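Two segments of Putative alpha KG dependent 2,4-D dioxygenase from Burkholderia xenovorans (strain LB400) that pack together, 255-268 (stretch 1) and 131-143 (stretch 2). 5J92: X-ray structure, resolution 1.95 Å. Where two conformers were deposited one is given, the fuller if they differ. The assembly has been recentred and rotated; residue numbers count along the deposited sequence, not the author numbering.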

ATOM      1  N   GLU A 255      -4.985 -20.682   0.445  1.00 18.34           N
ATOM      2  CA  GLU A 255      -4.414 -21.525   1.493  1.00 20.46           C
ATOM      3  C   GLU A 255      -3.893 -22.802   0.847  1.00 18.73           C
ATOM      4  O   GLU A 255      -4.672 -23.615   0.337  1.00 18.65           O
ATOM      5  CB  GLU A 255      -5.450 -21.845   2.571  1.00 20.48           C
ATOM      6  CG  GLU A 255      -5.895 -20.641   3.391  1.00 21.99           C
ATOM      7  CD  GLU A 255      -4.809 -20.134   4.322  1.00 26.70           C
ATOM      8  OE1 GLU A 255      -3.815 -20.857   4.555  1.00 31.78           O
ATOM      9  OE2 GLU A 255      -4.941 -18.999   4.820  1.00 29.82           O
ATOM     10  N   TRP A 256      -2.579 -22.981   0.874  1.00 19.01           N
ATOM     11  CA  TRP A 256      -1.945 -24.072   0.151  1.00 16.98           C
ATOM     12  C   TRP A 256      -2.233 -25.421   0.794  1.00 20.48           C
ATOM     13  O   TRP A 256      -2.324 -25.551   2.019  1.00 21.04           O
ATOM     14  CB  TRP A 256      -0.433 -23.850   0.094  1.00 16.16           C
ATOM     15  CG  TRP A 256      -0.048 -22.852  -0.931  1.00 15.21           C
ATOM     16  CD1 TRP A 256       0.138 -21.507  -0.754  1.00 14.90           C
ATOM     17  CD2 TRP A 256       0.198 -23.119  -2.311  1.00 17.31           C
ATOM     18  NE1 TRP A 256       0.506 -20.920  -1.953  1.00 18.91           N
ATOM     19  CE2 TRP A 256       0.542 -21.892  -2.922  1.00 18.65           C
ATOM     20  CE3 TRP A 256       0.156 -24.281  -3.094  1.00 20.14           C
ATOM     21  CZ2 TRP A 256       0.831 -21.788  -4.283  1.00 18.11           C
ATOM     22  CZ3 TRP A 256       0.466 -24.182  -4.441  1.00 21.59           C
ATOM     23  CH2 TRP A 256       0.795 -22.935  -5.020  1.00 18.74           C
ATOM     24  N   SER A 257      -2.358 -26.439  -0.057  1.00 17.85           N
ATOM     25  CA  SER A 257      -2.337 -27.828   0.367  1.00 19.81           C
ATOM     26  C   SER A 257      -1.167 -28.506  -0.329  1.00 22.02           C
ATOM     27  O   SER A 257      -0.759 -28.103  -1.427  1.00 18.15           O
ATOM     28  CB  SER A 257      -3.642 -28.560   0.007  1.00 18.89           C
ATOM     29  OG  SER A 257      -4.752 -28.029   0.705  1.00 19.11           O
ATOM     30  N   VAL A 258      -0.633 -29.547   0.307  1.00 25.40           N
ATOM     31  CA  VAL A 258       0.496 -30.263  -0.277  1.00 25.72           C
ATOM     32  C   VAL A 258       0.110 -30.797  -1.650  1.00 23.31           C
ATOM     33  O   VAL A 258      -0.971 -31.373  -1.833  1.00 22.06           O
ATOM     34  CB  VAL A 258       0.962 -31.383   0.667  1.00 27.75           C
ATOM     35  CG1 VAL A 258       1.900 -32.353  -0.062  1.00 23.46           C
ATOM     36  CG2 VAL A 258       1.682 -30.781   1.877  1.00 30.42           C
ATOM     37  N   ARG A 259       0.987 -30.570  -2.630  1.00 23.27           N
ATOM     38  CA  ARG A 259       0.853 -31.010  -4.017  1.00 24.05           C
ATOM     39  C   ARG A 259      -0.327 -30.368  -4.749  1.00 24.57           C
ATOM     40  O   ARG A 259      -0.810 -30.917  -5.756  1.00 18.77           O
ATOM     41  CB  ARG A 259       0.773 -32.535  -4.123  1.00 28.82           C
ATOM     42  CG  ARG A 259       2.074 -33.256  -3.783  1.00 32.94           C
ATOM     43  CD  ARG A 259       3.212 -32.846  -4.704  1.00 35.44           C
ATOM     44  NE  ARG A 259       4.395 -33.645  -4.402  1.00 41.67           N
ATOM     45  CZ  ARG A 259       5.298 -34.026  -5.294  1.00 41.56           C
ATOM     46  NH1 ARG A 259       5.170 -33.675  -6.566  1.00 40.20           N
ATOM     47  NH2 ARG A 259       6.327 -34.765  -4.908  1.00 43.97           N
ATOM     48  N   ASP A 260      -0.765 -29.195  -4.289  1.00 19.01           N
ATOM     49  CA  ASP A 260      -1.558 -28.315  -5.126  1.00 17.89           C
ATOM     50  C   ASP A 260      -0.696 -27.895  -6.313  1.00 19.50           C
ATOM     51  O   ASP A 260       0.450 -27.465  -6.134  1.00 17.81           O
ATOM     52  CB  ASP A 260      -1.965 -27.049  -4.371  1.00 16.57           C
ATOM     53  CG  ASP A 260      -3.229 -27.195  -3.536  1.00 19.10           C
ATOM     54  OD1 ASP A 260      -3.929 -28.223  -3.593  1.00 19.46           O
ATOM     55  OD2 ASP A 260      -3.525 -26.214  -2.825  1.00 19.63           O
ATOM     56  N   LEU A 261      -1.236 -28.000  -7.518  1.00 18.02           N
ATOM     57  CA  LEU A 261      -0.656 -27.333  -8.679  1.00 19.50           C
ATOM     58  C   LEU A 261      -1.532 -26.123  -8.975  1.00 18.60           C
ATOM     59  O   LEU A 261      -2.701 -26.271  -9.354  1.00 16.20           O
ATOM     60  CB  LEU A 261      -0.568 -28.271  -9.881  1.00 19.11           C
ATOM     61  CG  LEU A 261       0.454 -27.959 -10.980  1.00 20.81           C
ATOM     62  CD1 LEU A 261       0.338 -28.975 -12.098  1.00 22.96           C
ATOM     63  CD2 LEU A 261       0.288 -26.571 -11.552  1.00 18.13           C
ATOM     64  N   VAL A 262      -0.971 -24.931  -8.816  1.00 15.09           N
ATOM     65  CA  VAL A 262      -1.709 -23.692  -9.032  1.00 14.12           C
ATOM     66  C   VAL A 262      -1.148 -23.028 -10.280  1.00 19.54           C
ATOM     67  O   VAL A 262       0.062 -22.769 -10.374  1.00 17.84           O
ATOM     68  CB  VAL A 262      -1.644 -22.748  -7.822  1.00 17.42           C
ATOM     69  CG1 VAL A 262      -2.371 -21.430  -8.141  1.00 16.75           C
ATOM     70  CG2 VAL A 262      -2.262 -23.416  -6.601  1.00 20.51           C
ATOM     71  N   MET A 263      -2.035 -22.783 -11.237  1.00 17.82           N
ATOM     72  CA  MET A 263      -1.725 -22.159 -12.512  1.00 16.87           C
ATOM     73  C   MET A 263      -2.487 -20.848 -12.579  1.00 19.20           C
ATOM     74  O   MET A 263      -3.698 -20.828 -12.315  1.00 17.97           O
ATOM     75  CB  MET A 263      -2.112 -23.108 -13.653  1.00 16.68           C
ATOM     76  CG  MET A 263      -2.409 -22.498 -14.994  1.00 16.13           C
ATOM     77  SD  MET A 263      -3.071 -23.803 -16.053  1.00 22.64           S
ATOM     78  CE  MET A 263      -3.106 -22.966 -17.635  1.00 18.91           C
ATOM     79  N   TRP A 264      -1.777 -19.737 -12.840  1.00 13.13           N
ATOM     80  CA  TRP A 264      -2.444 -18.443 -12.881  1.00 12.38           C
ATOM     81  C   TRP A 264      -2.027 -17.641 -14.105  1.00 12.61           C
ATOM     82  O   TRP A 264      -0.896 -17.744 -14.596  1.00 13.61           O
ATOM     83  CB  TRP A 264      -2.227 -17.626 -11.579  1.00 11.73           C
ATOM     84  CG  TRP A 264      -0.838 -17.050 -11.350  1.00 14.38           C
ATOM     85  CD1 TRP A 264      -0.363 -15.831 -11.762  1.00 20.35           C
ATOM     86  CD2 TRP A 264       0.224 -17.667 -10.627  1.00 18.86           C
ATOM     87  NE1 TRP A 264       0.949 -15.662 -11.352  1.00 18.72           N
ATOM     88  CE2 TRP A 264       1.328 -16.776 -10.647  1.00 19.82           C
ATOM     89  CE3 TRP A 264       0.361 -18.893  -9.967  1.00 22.85           C
ATOM     90  CZ2 TRP A 264       2.531 -17.071 -10.028  1.00 21.59           C
ATOM     91  CZ3 TRP A 264       1.574 -19.183  -9.356  1.00 25.68           C
ATOM     92  CH2 TRP A 264       2.639 -18.280  -9.393  1.00 24.10           C
ATOM     93  N   ASP A 265      -2.985 -16.864 -14.605  1.00 14.61           N
ATOM     94  CA  ASP A 265      -2.844 -16.083 -15.836  1.00 16.39           C
ATOM     95  C   ASP A 265      -2.379 -14.680 -15.454  1.00 12.01           C
ATOM     96  O   ASP A 265      -3.152 -13.868 -14.945  1.00 13.81           O
ATOM     97  CB  ASP A 265      -4.170 -16.088 -16.594  1.00 15.56           C
ATOM     98  CG  ASP A 265      -4.067 -15.486 -18.000  1.00 19.68           C
ATOM     99  OD1 ASP A 265      -3.064 -14.798 -18.296  1.00 18.89           O
ATOM    100  OD2 ASP A 265      -4.995 -15.728 -18.812  1.00 20.79           O
ATOM    101  N   ASN A 266      -1.093 -14.396 -15.685  1.00 17.86           N
ATOM    102  CA  ASN A 266      -0.550 -13.078 -15.379  1.00 17.16           C
ATOM    103  C   ASN A 266      -1.193 -11.965 -16.201  1.00 17.31           C
ATOM    104  O   ASN A 266      -1.089 -10.793 -15.823  1.00 17.00           O
ATOM    105  CB  ASN A 266       0.967 -13.079 -15.584  1.00 17.95           C
ATOM    106  CG  ASN A 266       1.680 -13.974 -14.587  1.00 17.80           C
ATOM    107  OD1 ASN A 266       1.888 -13.580 -13.453  1.00 17.31           O
ATOM    108  ND2 ASN A 266       2.046 -15.181 -15.006  1.00 18.46           N
ATOM    109  N   ARG A 267      -1.865 -12.301 -17.305  1.00 21.15           N
ATOM    110  CA  ARG A 267      -2.508 -11.298 -18.149  1.00 21.35           C
ATOM    111  C   ARG A 267      -3.739 -10.683 -17.504  1.00 23.10           C
ATOM    112  O   ARG A 267      -4.247  -9.688 -18.028  1.00 17.99           O
ATOM    113  CB  ARG A 267      -2.898 -11.917 -19.496  1.00 20.58           C
ATOM    114  CG  ARG A 267      -1.720 -12.515 -20.254  1.00 21.44           C
ATOM    115  CD  ARG A 267      -2.169 -13.335 -21.452  1.00 23.63           C
ATOM    116  NE  ARG A 267      -2.890 -14.546 -21.063  1.00 21.17           N
ATOM    117  CZ  ARG A 267      -3.224 -15.508 -21.915  1.00 23.84           C
ATOM    118  NH1 ARG A 267      -2.897 -15.391 -23.202  1.00 25.23           N
ATOM    119  NH2 ARG A 267      -3.880 -16.583 -21.488  1.00 22.76           N
ATOM    120  N   ALA A 268      -4.221 -11.244 -16.384  1.00 16.77           N
ATOM    121  CA  ALA A 268      -5.419 -10.760 -15.715  1.00 16.17           C
ATOM    122  C   ALA A 268      -5.217 -10.505 -14.228  1.00 19.47           C
ATOM    123  O   ALA A 268      -6.186 -10.187 -13.535  1.00 14.78           O
ATOM    124  CB  ALA A 268      -6.570 -11.765 -15.890  1.00 16.28           C
TER
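Stretch 2 (131-143) PARYSFLLSYIVP

Stretch 2 lies alongside stretch 1 as an antiparallel neighbour: strand 261-265 pairs with an extended segment running through Tyr 134 to Ser 139, the two axes approaching to 4.6 Å with an angle of 162° between their N-to-C directions. Together the stretches bury 1262 Å², both sides summed, although at least 114 residues of sequence separate any touching pair. Because the directions oppose, a walk up stretch 1 from Trp 256 is a walk down stretch 2 from Val 142.

Trp 256 (chi1 m) points toward stretch 2. Its CB meets Val 142 CG1 at 3.8 Å, CE3 lies 3.6 Å from Ser 139 CB, and CH2 reaches Leu 137 CB at 3.7 Å, with Leu 137 O at the edge of the indole. Ser 257 opens a type II beta turn that ends at Asp 260 and is closed by Asp 260 N to Ser 257 O, 3.1 Å; Asp 260 OD2 also accepts Ser 257 N at 3.0 Å. Ser 139, in rotamer p, ties this turn to stretch 2, its OG donating to Ser 257 O at 2.7 Å. Val 258 CG2 adds an apolar contact with Val 142 CG2 at 3.9 Å.

Arg 259 has a positive phi of 65°, as suits the third position of a type II turn. Its N donates to Ser 139 O at 2.9 Å and, weakly, to Ser 139 OG at 2.9 Å. CA-to-CB points away from stretch 2, yet the side chain returns to lay its guanidinium over the Tyr 140 ring, CZ standing 3.8 Å from the ring centroid and 20° off the normal, a cation-pi contact.

Asp 260 O accepts Ser 139 N at 3.1 Å, and the ladder begins. Leu 261 and Leu 138 form a non-hydrogen-bonded pair, with Leu 261 CB 4.0 Å from Leu 138 CD1. In the next pair, Val 262 N to Leu 137 O and Leu 137 N to Val 262 O are both 2.9 Å. Met 263 faces Phe 136, its CG 3.6 Å from Phe 136 CE2, while its all-t side chain extends far enough to set CE over the Tyr 134 ring, 3.7 Å from the centroid. Leu 261, Met 263 and Asp 265 share one face of the sheet with Leu 138, Phe 136 and Tyr 134.

Trp 264 lies on the other face, with Val 262, Leu 137 and Ser 135. Its N and O bond to Ser 135 O and N, each at 2.9 Å; Ser 135 CB sits over the indole, 3.6 Å from the six-membered ring centroid, and Trp 264 CH2 touches Leu 137 CD1 at 3.7 Å. Asp 265 CB approaches Tyr 134 CE1 at 3.8 Å, and its carboxylate holds Arg 267 in a salt bridge, OD1 to NE 2.8 Å. Asn 266 finishes the pairing: N and ND2 both donate to Arg 133 O, at 2.9 and 3.0 Å, and ND2 also reaches Ser 135 OG at 2.8 Å.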

ATOM      1  N   PRO A 131       6.265 -10.444 -21.544  1.00 23.71           N
ATOM      2  CA  PRO A 131       6.048 -10.903 -20.168  1.00 21.79           C
ATOM      3  C   PRO A 131       5.522 -12.334 -20.126  1.00 20.57           C
ATOM      4  O   PRO A 131       5.392 -13.016 -21.145  1.00 19.96           O
ATOM      5  CB  PRO A 131       5.002  -9.918 -19.624  1.00 23.96           C
ATOM      6  CG  PRO A 131       4.943  -8.807 -20.631  1.00 25.38           C
ATOM      7  CD  PRO A 131       5.270  -9.437 -21.931  1.00 26.32           C
ATOM      8  N   ALA A 132       5.210 -12.774 -18.906  1.00 18.89           N
ATOM      9  CA  ALA A 132       4.733 -14.125 -18.680  1.00 22.25           C
ATOM     10  C   ALA A 132       3.296 -14.271 -19.151  1.00 20.28           C
ATOM     11  O   ALA A 132       2.522 -13.309 -19.164  1.00 19.51           O
ATOM     12  CB  ALA A 132       4.803 -14.483 -17.191  1.00 21.55           C
ATOM     13  N   ARG A 133       2.952 -15.489 -19.564  1.00 16.94           N
ATOM     14  CA  ARG A 133       1.552 -15.825 -19.794  1.00 17.41           C
ATOM     15  C   ARG A 133       1.018 -16.488 -18.523  1.00 15.33           C
ATOM     16  O   ARG A 133       0.607 -15.800 -17.593  1.00 17.32           O
ATOM     17  CB  ARG A 133       1.402 -16.731 -21.015  1.00 20.34           C
ATOM     18  CG  ARG A 133      -0.047 -17.045 -21.388  1.00 23.12           C
ATOM     19  CD  ARG A 133      -0.120 -17.795 -22.708  1.00 26.96           C
ATOM     20  NE  ARG A 133       0.228 -16.931 -23.838  1.00 29.00           N
ATOM     21  CZ  ARG A 133       0.470 -17.364 -25.070  1.00 28.62           C
ATOM     22  NH1 ARG A 133       0.417 -18.660 -25.349  1.00 27.44           N
ATOM     23  NH2 ARG A 133       0.769 -16.494 -26.027  1.00 29.56           N
ATOM     24  N   TYR A 134       1.066 -17.809 -18.450  1.00 15.79           N
ATOM     25  CA  TYR A 134       0.697 -18.545 -17.251  1.00 15.46           C
ATOM     26  C   TYR A 134       1.937 -18.835 -16.419  1.00 19.52           C
ATOM     27  O   TYR A 134       2.990 -19.198 -16.957  1.00 18.93           O
ATOM     28  CB  TYR A 134       0.019 -19.862 -17.604  1.00 16.73           C
ATOM     29  CG  TYR A 134      -1.267 -19.738 -18.394  1.00 20.27           C
ATOM     30  CD1 TYR A 134      -2.468 -19.475 -17.752  1.00 21.36           C
ATOM     31  CD2 TYR A 134      -1.281 -19.899 -19.782  1.00 20.51           C
ATOM     32  CE1 TYR A 134      -3.649 -19.368 -18.455  1.00 22.62           C
ATOM     33  CE2 TYR A 134      -2.463 -19.787 -20.503  1.00 22.03           C
ATOM     34  CZ  TYR A 134      -3.646 -19.527 -19.827  1.00 24.12           C
ATOM     35  OH  TYR A 134      -4.842 -19.420 -20.501  1.00 23.74           O
ATOM     36  N   SER A 135       1.798 -18.705 -15.106  1.00 18.91           N
ATOM     37  CA  SER A 135       2.794 -19.191 -14.162  1.00 17.00           C
ATOM     38  C   SER A 135       2.231 -20.404 -13.432  1.00 18.40           C
ATOM     39  O   SER A 135       1.014 -20.541 -13.278  1.00 18.10           O
ATOM     40  CB  SER A 135       3.192 -18.095 -13.167  1.00 18.07           C
ATOM     41  OG  SER A 135       3.856 -17.017 -13.824  1.00 19.87           O
ATOM     42  N   PHE A 136       3.124 -21.302 -13.003  1.00 17.92           N
ATOM     43  CA  PHE A 136       2.750 -22.557 -12.365  1.00 17.19           C
ATOM     44  C   PHE A 136       3.585 -22.750 -11.109  1.00 26.25           C
ATOM     45  O   PHE A 136       4.807 -22.548 -11.129  1.00 25.96           O
ATOM     46  CB  PHE A 136       2.963 -23.755 -13.304  1.00 18.19           C
ATOM     47  CG  PHE A 136       2.309 -23.609 -14.654  1.00 18.92           C
ATOM     48  CD1 PHE A 136       2.885 -22.814 -15.643  1.00 19.57           C
ATOM     49  CD2 PHE A 136       1.127 -24.285 -14.942  1.00 20.90           C
ATOM     50  CE1 PHE A 136       2.293 -22.677 -16.879  1.00 20.02           C
ATOM     51  CE2 PHE A 136       0.522 -24.153 -16.184  1.00 21.43           C
ATOM     52  CZ  PHE A 136       1.114 -23.357 -17.162  1.00 22.20           C
ATOM     53  N   LEU A 137       2.924 -23.159 -10.021  1.00 23.26           N
ATOM     54  CA  LEU A 137       3.568 -23.403  -8.736  1.00 20.81           C
ATOM     55  C   LEU A 137       3.049 -24.725  -8.194  1.00 21.17           C
ATOM     56  O   LEU A 137       1.840 -24.882  -8.003  1.00 19.54           O
ATOM     57  CB  LEU A 137       3.272 -22.280  -7.734  1.00 22.68           C
ATOM     58  CG  LEU A 137       4.228 -21.103  -7.539  1.00 28.29           C
ATOM     59  CD1 LEU A 137       3.709 -20.167  -6.442  1.00 26.58           C
ATOM     60  CD2 LEU A 137       5.650 -21.571  -7.241  1.00 32.15           C
ATOM     61  N   LEU A 138       3.952 -25.665  -7.934  1.00 20.09           N
ATOM     62  CA  LEU A 138       3.588 -26.962  -7.369  1.00 21.08           C
ATOM     63  C   LEU A 138       4.187 -27.070  -5.974  1.00 27.76           C
ATOM     64  O   LEU A 138       5.410 -26.998  -5.810  1.00 22.45           O
ATOM     65  CB  LEU A 138       4.068 -28.100  -8.270  1.00 22.42           C
ATOM     66  CG  LEU A 138       3.800 -29.538  -7.824  1.00 25.06           C
ATOM     67  CD1 LEU A 138       2.311 -29.828  -7.636  1.00 24.46           C
ATOM     68  CD2 LEU A 138       4.406 -30.478  -8.828  1.00 25.66           C
ATOM     69  N   SER A 139       3.334 -27.248  -4.971  1.00 24.45           N
ATOM     70  CA  SER A 139       3.781 -27.248  -3.584  0.59 25.00           C
ATOM     71  C   SER A 139       4.266 -28.632  -3.168  1.00 27.63           C
ATOM     72  O   SER A 139       3.587 -29.636  -3.402  1.00 27.69           O
ATOM     73  CB  SER A 139       2.662 -26.790  -2.651  0.59 25.04           C
ATOM     74  OG  SER A 139       1.642 -27.766  -2.584  0.59 22.28           O
ATOM     75  N   TYR A 140       5.443 -28.674  -2.546  1.00 26.93           N
ATOM     76  CA  TYR A 140       5.994 -29.881  -1.957  1.00 32.28           C
ATOM     77  C   TYR A 140       5.874 -29.884  -0.443  1.00 32.66           C
ATOM     78  O   TYR A 140       5.516 -30.907   0.144  1.00 32.72           O
ATOM     79  CB  TYR A 140       7.467 -30.050  -2.356  1.00 34.36           C
ATOM     80  CG  TYR A 140       7.662 -30.690  -3.712  1.00 36.84           C
ATOM     81  CD1 TYR A 140       7.124 -30.116  -4.863  1.00 35.95           C
ATOM     82  CD2 TYR A 140       8.371 -31.878  -3.840  1.00 40.49           C
ATOM     83  CE1 TYR A 140       7.303 -30.706  -6.107  1.00 36.97           C
ATOM     84  CE2 TYR A 140       8.555 -32.476  -5.072  1.00 41.55           C
ATOM     85  CZ  TYR A 140       8.022 -31.886  -6.204  1.00 41.25           C
ATOM     86  OH  TYR A 140       8.216 -32.494  -7.427  1.00 41.59           O
ATOM     87  N   ILE A 141       6.199 -28.771   0.211  1.00 32.51           N
ATOM     88  CA  ILE A 141       6.152 -28.670   1.670  1.00 32.98           C
ATOM     89  C   ILE A 141       5.477 -27.351   2.019  1.00 30.34           C
ATOM     90  O   ILE A 141       5.917 -26.291   1.559  1.00 29.25           O
ATOM     91  CB  ILE A 141       7.551 -28.766   2.308  1.00 34.16           C
ATOM     92  CG1 ILE A 141       8.244 -30.080   1.903  1.00 38.93           C
ATOM     93  CG2 ILE A 141       7.449 -28.680   3.813  1.00 34.80           C
ATOM     94  CD1 ILE A 141       9.694 -30.253   2.443  1.00 39.76           C
ATOM     95  N   VAL A 142       4.411 -27.414   2.806  1.00 29.40           N
ATOM     96  CA  VAL A 142       3.563 -26.263   3.118  1.00 31.81           C
ATOM     97  C   VAL A 142       3.775 -25.893   4.584  1.00 34.01           C
ATOM     98  O   VAL A 142       3.595 -26.751   5.453  1.00 33.35           O
ATOM     99  CB  VAL A 142       2.069 -26.550   2.860  1.00 32.57           C
ATOM    100  CG1 VAL A 142       1.215 -25.335   3.228  1.00 29.30           C
ATOM    101  CG2 VAL A 142       1.828 -26.942   1.429  1.00 34.21           C
ATOM    102  N   PRO A 143       4.133 -24.649   4.895  1.00 36.87           N
ATOM    103  CA  PRO A 143       4.242 -24.248   6.303  1.00 37.91           C
ATOM    104  C   PRO A 143       2.872 -24.181   6.958  1.00 37.39           C
ATOM    105  O   PRO A 143       1.855 -23.952   6.305  1.00 35.33           O
ATOM    106  CB  PRO A 143       4.887 -22.857   6.239  1.00 36.38           C
ATOM    107  CG  PRO A 143       5.409 -22.716   4.824  1.00 37.20           C
ATOM    108  CD  PRO A 143       4.492 -23.555   3.981  1.00 35.76           C
TER